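Local coordinates for putative protein-disulfide isomerase (Pseudomonas syringae pv. tomato, PDB 3GN3) that is probably a thiol-disulfide oxidoreductase or protein-disulfide isomerase of the DsbA family, though its precise function is not established, at residues 28-33 and 89-94; 97-102 and 106-111. All coordinates share one frame; numbering follows the deposited sequence.

Interaction 1 lies nearer the middle of the chain and is only partly buried: two helices, 27-33 and 79-92, meet there mainly through apolar side chains, with the stem of an arginine just past the second helix joining in. Interaction 2 lies about 19 Å from the chain centre (centre to centre), yet most of its touching residues are buried, helped by a second subunit and by helix 112-123 of the same chain, which pack against this loop. Its chemistry is more mixed, with an aromatic ring against a short 3-10 turn and a histidine-carboxylate bond beside it. Although their centres are 16 Å apart, the two contacts adjoin: Phe-97 CE2 packs on Val-90 CA at 3.9 Å, tying the loop back to the helix end used in interaction 1.

Interaction 1 (28-33 and 89-94)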
ATOM      1  N   PHE A  28      -4.208 -23.112  -2.212  1.00 34.07           N
ATOM      2  CA  PHE A  28      -4.134 -22.428  -3.501  1.00 33.79           C
ATOM      3  C   PHE A  28      -2.699 -22.130  -3.856  1.00 33.74           C
ATOM      4  O   PHE A  28      -2.315 -22.207  -5.040  1.00 33.54           O
ATOM      5  CB  PHE A  28      -4.982 -21.150  -3.483  1.00 33.96           C
ATOM      6  CG  PHE A  28      -6.384 -21.374  -2.984  1.00 34.46           C
ATOM      7  CD1 PHE A  28      -7.343 -21.975  -3.810  1.00 36.11           C
ATOM      8  CD2 PHE A  28      -6.735 -21.025  -1.682  1.00 35.10           C
ATOM      9  CE1 PHE A  28      -8.661 -22.211  -3.347  1.00 36.91           C
ATOM     10  CE2 PHE A  28      -8.037 -21.246  -1.201  1.00 37.01           C
ATOM     11  CZ  PHE A  28      -9.007 -21.849  -2.045  1.00 36.80           C
ATOM     12  N   SER A  29      -1.909 -21.795  -2.828  1.00 33.72           N
ATOM     13  CA  SER A  29      -0.479 -21.543  -2.996  1.00 33.80           C
ATOM     14  C   SER A  29       0.234 -22.786  -3.496  1.00 33.43           C
ATOM     15  O   SER A  29       0.974 -22.711  -4.468  1.00 33.63           O
ATOM     16  CB  SER A  29       0.160 -21.037  -1.704  1.00 34.14           C
ATOM     17  OG  SER A  29      -0.260 -19.717  -1.417  1.00 35.83           O
ATOM     18  N   VAL A  30      -0.019 -23.918  -2.843  1.00 33.59           N
ATOM     19  CA  VAL A  30       0.507 -25.237  -3.233  1.00 34.03           C
ATOM     20  C   VAL A  30       0.208 -25.560  -4.712  1.00 34.66           C
ATOM     21  O   VAL A  30       1.110 -25.899  -5.486  1.00 34.66           O
ATOM     22  CB  VAL A  30      -0.055 -26.351  -2.287  1.00 34.08           C
ATOM     23  CG1 VAL A  30       0.202 -27.748  -2.852  1.00 33.59           C
ATOM     24  CG2 VAL A  30       0.528 -26.202  -0.879  1.00 32.47           C
ATOM     25  N   LYS A  31      -1.060 -25.419  -5.092  1.00 35.10           N
ATOM     26  CA  LYS A  31      -1.493 -25.563  -6.471  1.00 35.62           C
ATOM     27  C   LYS A  31      -0.629 -24.699  -7.423  1.00 35.65           C
ATOM     28  O   LYS A  31      -0.077 -25.209  -8.405  1.00 35.80           O
ATOM     29  CB  LYS A  31      -2.971 -25.210  -6.547  1.00 35.95           C
ATOM     30  CG  LYS A  31      -3.700 -25.689  -7.762  1.00 38.97           C
ATOM     31  CD  LYS A  31      -5.094 -26.155  -7.321  1.00 45.41           C
ATOM     32  CE  LYS A  31      -6.180 -25.784  -8.318  1.00 49.31           C
ATOM     33  NZ  LYS A  31      -6.510 -24.304  -8.224  1.00 52.96           N
ATOM     34  N   ALA A  32      -0.479 -23.407  -7.128  1.00 35.45           N
ATOM     35  CA  ALA A  32       0.365 -22.546  -7.970  1.00 35.24           C
ATOM     36  C   ALA A  32       1.837 -22.964  -7.910  1.00 35.26           C
ATOM     37  O   ALA A  32       2.561 -22.893  -8.918  1.00 35.14           O
ATOM     38  CB  ALA A  32       0.199 -21.060  -7.593  1.00 34.80           C
ATOM     39  N   PHE A  33       2.271 -23.412  -6.732  1.00 35.16           N
ATOM     40  CA  PHE A  33       3.663 -23.794  -6.528  1.00 35.84           C
ATOM     41  C   PHE A  33       4.054 -24.932  -7.474  1.00 36.08           C
ATOM     42  O   PHE A  33       5.040 -24.838  -8.207  1.00 35.72           O
ATOM     43  CB  PHE A  33       3.904 -24.195  -5.063  1.00 35.90           C
ATOM     44  CG  PHE A  33       5.261 -24.786  -4.814  1.00 35.42           C
ATOM     45  CD1 PHE A  33       6.395 -23.983  -4.830  1.00 34.65           C
ATOM     46  CD2 PHE A  33       5.403 -26.159  -4.592  1.00 35.68           C
ATOM     47  CE1 PHE A  33       7.657 -24.527  -4.600  1.00 35.50           C
ATOM     48  CE2 PHE A  33       6.670 -26.721  -4.354  1.00 36.13           C
ATOM     49  CZ  PHE A  33       7.797 -25.907  -4.361  1.00 35.23           C
ATOM     50  N   ALA A  89       8.309 -30.432   0.345  1.00 33.17           N
ATOM     51  CA  ALA A  89       7.945 -31.360   1.427  1.00 33.55           C
ATOM     52  C   ALA A  89       6.706 -30.877   2.191  1.00 33.90           C
ATOM     53  O   ALA A  89       5.809 -31.682   2.515  1.00 34.45           O
ATOM     54  CB  ALA A  89       9.128 -31.603   2.365  1.00 33.35           C
ATOM     55  N   VAL A  90       6.645 -29.568   2.459  1.00 33.92           N
ATOM     56  CA  VAL A  90       5.472 -28.977   3.131  1.00 33.90           C
ATOM     57  C   VAL A  90       4.243 -29.084   2.217  1.00 34.14           C
ATOM     58  O   VAL A  90       3.195 -29.601   2.620  1.00 33.54           O
ATOM     59  CB  VAL A  90       5.738 -27.503   3.599  1.00 33.77           C
ATOM     60  CG1 VAL A  90       4.463 -26.847   4.112  1.00 32.79           C
ATOM     61  CG2 VAL A  90       6.814 -27.469   4.681  1.00 33.22           C
ATOM     62  N   ALA A  91       4.402 -28.631   0.975  1.00 34.79           N
ATOM     63  CA  ALA A  91       3.341 -28.697  -0.036  1.00 35.52           C
ATOM     64  C   ALA A  91       2.719 -30.096  -0.186  1.00 36.29           C
ATOM     65  O   ALA A  91       1.493 -30.227  -0.140  1.00 36.38           O
ATOM     66  CB  ALA A  91       3.850 -28.179  -1.364  1.00 35.05           C
ATOM     67  N   SER A  92       3.560 -31.127  -0.333  1.00 37.04           N
ATOM     68  CA  SER A  92       3.104 -32.529  -0.443  1.00 38.22           C
ATOM     69  C   SER A  92       2.345 -33.049   0.761  1.00 38.79           C
ATOM     70  O   SER A  92       1.483 -33.904   0.622  1.00 38.75           O
ATOM     71  CB  SER A  92       4.281 -33.455  -0.649  1.00 38.30           C
ATOM     72  OG  SER A  92       5.041 -33.032  -1.753  1.00 40.75           O
ATOM     73  N   HIS A  93       2.698 -32.563   1.946  1.00 39.84           N
ATOM     74  CA  HIS A  93       2.025 -32.966   3.179  1.00 40.69           C
ATOM     75  C   HIS A  93       1.363 -31.743   3.826  1.00 41.20           C
ATOM     76  O   HIS A  93       1.444 -31.551   5.042  1.00 41.54           O
ATOM     77  CB  HIS A  93       3.039 -33.587   4.139  1.00 40.68           C
ATOM     78  CG  HIS A  93       3.744 -34.786   3.587  1.00 42.05           C
ATOM     79  ND1 HIS A  93       4.926 -34.694   2.880  1.00 41.71           N
ATOM     80  CD2 HIS A  93       3.437 -36.107   3.644  1.00 41.15           C
ATOM     81  CE1 HIS A  93       5.321 -35.908   2.537  1.00 41.72           C
ATOM     82  NE2 HIS A  93       4.437 -36.781   2.990  1.00 42.13           N
ATOM     83  N   ARG A  94       0.717 -30.922   3.001  1.00 41.70           N
ATOM     84  CA  ARG A  94       0.195 -29.632   3.425  1.00 42.47           C
ATOM     85  C   ARG A  94      -0.658 -29.754   4.673  1.00 43.42           C
ATOM     86  O   ARG A  94      -0.428 -29.076   5.692  1.00 43.26           O
ATOM     87  CB  ARG A  94      -0.604 -28.979   2.300  1.00 41.96           C
ATOM     88  CG  ARG A  94      -0.831 -27.514   2.534  1.00 41.50           C
ATOM     89  CD  ARG A  94      -2.002 -26.995   1.754  1.00 40.59           C
ATOM     90  NE  ARG A  94      -3.226 -27.701   2.110  1.00 41.52           N
ATOM     91  CZ  ARG A  94      -3.953 -27.459   3.194  1.00 40.45           C
ATOM     92  NH1 ARG A  94      -3.593 -26.522   4.053  1.00 41.03           N
ATOM     93  NH2 ARG A  94      -5.037 -28.168   3.422  1.00 40.07           N
TER
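Val-30 turns both branches of its side chain toward helix 79-92 and straddles the methyl group of Ala-91. With CG1 anti to the backbone N (chi1 167°), Val-30 CG2 lies 3.9 Å from Ala-91 CB while CG1 approaches the same CB at 4.0 Å. Alanine suits this place because a single methyl lets the two backbones draw close, Val-30 CA and Ala-91 CA being 5.5 Å apart. Nearly one helical turn further on, Phe-33 brings its CD2 obliquely to within 4.1 Å of Ala-91 CB; its ring also packs on Met-87 and Thr-88. As in the DsbA family, helix 27-33, after strand 16-22, probably belongs to the thioredoxin-like part and helix 79-92, between strands 48-54 and 157-160, to the helical insertion, so that the contact would join the two. Past the helix end, the side chain of Arg-94 runs slantwise across Val-30, its CD touching Val-30 CG2 at 3.7 Å. A bend at chi3 (59°) then carries the guanidinium off, and NH1 bonds to the carbonyl O of Thr-25. An arginine serves both needs, aliphatic stem and polar end. His-93, where helical geometry ceases, returns its ND1 to Ala-89 O at 3.2 Å, in the plane of its ring.

Interaction 2 (97-102 and 106-111); sequences FEFEHH and PNLDAT
Asn-107 lays its CB over one face of the Phe-99 ring, 3.8 Å from the centroid and 23° off the ring normal, a CH-pi contact displaced toward the rim. The Phe-99 ring is brought there by a chi1 of -69°, with CG anti to the carbonyl carbon, and its CE1 atom comes within 3.4 Å of Asn-107 C. A flat ring suits this place, since it can lie close against backbone as well as side chain. Phe-99 also opens a type II beta turn to His-102, whose ND1 hydrogen-bonds to Glu-98 OE2 at 2.7 Å. Next, Leu-108 adds a branched apolar end, CD2 standing 4.0 Å from Phe-99 CE1. Leu-108 also makes backbone hydrogen bonds with the second subunit, and Pro-112 of that subunit packs on Phe-99. Asp-109 N hydrogen-bonds to Pro-106 O at 3.0 Å, as in a 3-10 turn, and Asp-109 OD1 accepts a hydrogen bond from ND2 of Asn-113 of the second subunit. Thr-111 is the N-cap residue of helix 112-123: its side chain caps a backbone N of the first turn, and the backbone N of Thr-111 hydrogen-bonds to OD2 of Asp-114, a pairing consistent with a capping box at a subunit interface.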
ATOM      1  N   PHE A  97       0.769 -29.820   8.143  1.00 45.18           N
ATOM      2  CA  PHE A  97       1.419 -28.634   8.664  1.00 44.40           C
ATOM      3  C   PHE A  97       0.398 -27.500   8.843  1.00 44.30           C
ATOM      4  O   PHE A  97       0.759 -26.326   8.842  1.00 44.20           O
ATOM      5  CB  PHE A  97       2.532 -28.199   7.726  1.00 44.06           C
ATOM      6  CG  PHE A  97       3.689 -29.148   7.662  1.00 43.85           C
ATOM      7  CD1 PHE A  97       4.666 -29.149   8.662  1.00 42.86           C
ATOM      8  CD2 PHE A  97       3.831 -30.021   6.573  1.00 44.17           C
ATOM      9  CE1 PHE A  97       5.758 -30.014   8.601  1.00 42.45           C
ATOM     10  CE2 PHE A  97       4.919 -30.890   6.489  1.00 43.43           C
ATOM     11  CZ  PHE A  97       5.892 -30.886   7.508  1.00 42.96           C
ATOM     12  N   GLU A  98      -0.881 -27.850   8.977  1.00 43.97           N
ATOM     13  CA  GLU A  98      -1.910 -26.840   9.164  1.00 43.46           C
ATOM     14  C   GLU A  98      -2.881 -27.258  10.258  1.00 43.01           C
ATOM     15  O   GLU A  98      -2.589 -28.198  11.014  1.00 43.06           O
ATOM     16  CB  GLU A  98      -2.606 -26.506   7.845  1.00 43.66           C
ATOM     17  CG  GLU A  98      -2.523 -25.009   7.474  1.00 45.06           C
ATOM     18  CD  GLU A  98      -3.163 -24.066   8.531  1.00 47.12           C
ATOM     19  OE1 GLU A  98      -2.502 -23.694   9.540  1.00 46.56           O
ATOM     20  OE2 GLU A  98      -4.330 -23.678   8.334  1.00 47.53           O
ATOM     21  N   PHE A  99      -4.007 -26.557  10.377  1.00 42.27           N
ATOM     22  CA  PHE A  99      -4.939 -26.807  11.473  1.00 41.97           C
ATOM     23  C   PHE A  99      -6.350 -26.926  10.913  1.00 42.68           C
ATOM     24  O   PHE A  99      -6.728 -26.144  10.039  1.00 42.95           O
ATOM     25  CB  PHE A  99      -4.889 -25.657  12.495  1.00 41.62           C
ATOM     26  CG  PHE A  99      -3.588 -25.564  13.291  1.00 40.08           C
ATOM     27  CD1 PHE A  99      -3.541 -26.000  14.621  1.00 37.73           C
ATOM     28  CD2 PHE A  99      -2.433 -25.004  12.725  1.00 38.26           C
ATOM     29  CE1 PHE A  99      -2.374 -25.904  15.373  1.00 36.42           C
ATOM     30  CE2 PHE A  99      -1.248 -24.904  13.464  1.00 38.87           C
ATOM     31  CZ  PHE A  99      -1.216 -25.370  14.803  1.00 38.19           C
ATOM     32  N   GLU A 100      -7.138 -27.881  11.406  1.00 42.90           N
ATOM     33  CA  GLU A 100      -8.507 -28.017  10.933  1.00 43.58           C
ATOM     34  C   GLU A 100      -9.241 -26.703  11.188  1.00 44.27           C
ATOM     35  O   GLU A 100      -9.257 -26.193  12.314  1.00 44.43           O
ATOM     36  CB  GLU A 100      -9.226 -29.213  11.580  1.00 43.17           C
ATOM     37  N   HIS A 101      -9.830 -26.153  10.130  1.00 45.29           N
ATOM     38  CA  HIS A 101     -10.493 -24.838  10.166  1.00 46.73           C
ATOM     39  C   HIS A 101      -9.587 -23.740  10.727  1.00 46.38           C
ATOM     40  O   HIS A 101     -10.060 -22.841  11.419  1.00 46.87           O
ATOM     41  CB  HIS A 101     -11.788 -24.889  10.983  1.00 47.49           C
ATOM     42  CG  HIS A 101     -12.757 -25.935  10.531  1.00 51.50           C
ATOM     43  ND1 HIS A 101     -13.428 -25.863   9.324  1.00 55.28           N
ATOM     44  CD2 HIS A 101     -13.192 -27.067  11.137  1.00 54.04           C
ATOM     45  CE1 HIS A 101     -14.225 -26.911   9.201  1.00 55.64           C
ATOM     46  NE2 HIS A 101     -14.102 -27.655  10.287  1.00 56.10           N
ATOM     47  N   HIS A 102      -8.288 -23.829  10.439  1.00 46.11           N
ATOM     48  CA  HIS A 102      -7.270 -22.940  11.015  1.00 45.48           C
ATOM     49  C   HIS A 102      -7.413 -22.803  12.540  1.00 45.81           C
ATOM     50  O   HIS A 102      -7.090 -21.760  13.095  1.00 46.22           O
ATOM     51  CB  HIS A 102      -7.325 -21.541  10.374  1.00 45.00           C
ATOM     52  CG  HIS A 102      -7.430 -21.532   8.876  1.00 42.58           C
ATOM     53  ND1 HIS A 102      -6.406 -21.945   8.051  1.00 40.77           N
ATOM     54  CD2 HIS A 102      -8.410 -21.084   8.057  1.00 39.69           C
ATOM     55  CE1 HIS A 102      -6.769 -21.795   6.787  1.00 37.96           C
ATOM     56  NE2 HIS A 102      -7.977 -21.269   6.764  1.00 36.80           N
ATOM     57  N   PRO A 106      -4.526 -32.303  15.514  1.00 47.90           N
ATOM     58  CA  PRO A 106      -3.276 -32.725  16.164  1.00 47.59           C
ATOM     59  C   PRO A 106      -2.189 -31.652  16.327  1.00 47.22           C
ATOM     60  O   PRO A 106      -1.353 -31.779  17.216  1.00 47.19           O
ATOM     61  CB  PRO A 106      -2.760 -33.866  15.266  1.00 47.52           C
ATOM     62  CG  PRO A 106      -3.651 -33.883  14.053  1.00 48.05           C
ATOM     63  CD  PRO A 106      -4.944 -33.240  14.457  1.00 47.79           C
ATOM     64  N   ASN A 107      -2.174 -30.608  15.501  1.00 47.03           N
ATOM     65  CA  ASN A 107      -1.056 -29.646  15.598  1.00 46.53           C
ATOM     66  C   ASN A 107      -1.146 -28.705  16.802  1.00 46.35           C
ATOM     67  O   ASN A 107      -0.180 -28.004  17.135  1.00 45.84           O
ATOM     68  CB  ASN A 107      -0.836 -28.877  14.300  1.00 46.42           C
ATOM     69  CG  ASN A 107       0.052 -29.623  13.313  1.00 45.94           C
ATOM     70  OD1 ASN A 107      -0.265 -29.697  12.139  1.00 45.98           O
ATOM     71  ND2 ASN A 107       1.168 -30.154  13.782  1.00 45.38           N
ATOM     72  N   LEU A 108      -2.314 -28.707  17.446  1.00 46.29           N
ATOM     73  CA  LEU A 108      -2.472 -28.068  18.751  1.00 46.51           C
ATOM     74  C   LEU A 108      -1.502 -28.661  19.787  1.00 46.46           C
ATOM     75  O   LEU A 108      -1.111 -27.988  20.745  1.00 46.40           O
ATOM     76  CB  LEU A 108      -3.918 -28.166  19.239  1.00 46.26           C
ATOM     77  CG  LEU A 108      -4.901 -27.216  18.556  1.00 46.44           C
ATOM     78  CD1 LEU A 108      -6.307 -27.413  19.080  1.00 45.19           C
ATOM     79  CD2 LEU A 108      -4.470 -25.757  18.720  1.00 46.82           C
ATOM     80  N   ASP A 109      -1.087 -29.904  19.558  1.00 46.38           N
ATOM     81  CA  ASP A 109      -0.198 -30.586  20.474  1.00 46.46           C
ATOM     82  C   ASP A 109       1.205 -30.785  19.925  1.00 46.36           C
ATOM     83  O   ASP A 109       1.965 -31.585  20.477  1.00 46.63           O
ATOM     84  CB  ASP A 109      -0.812 -31.908  20.937  1.00 46.37           C
ATOM     85  CG  ASP A 109      -2.072 -31.698  21.759  1.00 47.97           C
ATOM     86  OD1 ASP A 109      -2.075 -30.818  22.668  1.00 49.60           O
ATOM     87  OD2 ASP A 109      -3.066 -32.407  21.496  1.00 48.81           O
ATOM     88  N   ALA A 110       1.564 -30.040  18.873  1.00 45.72           N
ATOM     89  CA  ALA A 110       2.934 -30.086  18.332  1.00 44.81           C
ATOM     90  C   ALA A 110       3.713 -28.841  18.696  1.00 44.26           C
ATOM     91  O   ALA A 110       3.134 -27.803  18.972  1.00 44.15           O
ATOM     92  CB  ALA A 110       2.930 -30.283  16.823  1.00 44.74           C
ATOM     93  N   THR A 111       5.030 -28.949  18.667  1.00 43.77           N
ATOM     94  CA  THR A 111       5.903 -27.856  19.056  1.00 43.73           C
ATOM     95  C   THR A 111       6.661 -27.348  17.841  1.00 43.50           C
ATOM     96  O   THR A 111       6.773 -28.064  16.849  1.00 43.35           O
ATOM     97  CB  THR A 111       6.943 -28.320  20.114  1.00 44.01           C
ATOM     98  OG1 THR A 111       7.877 -29.244  19.514  1.00 44.48           O
ATOM     99  CG2 THR A 111       6.238 -28.981  21.304  1.00 43.31           C
TER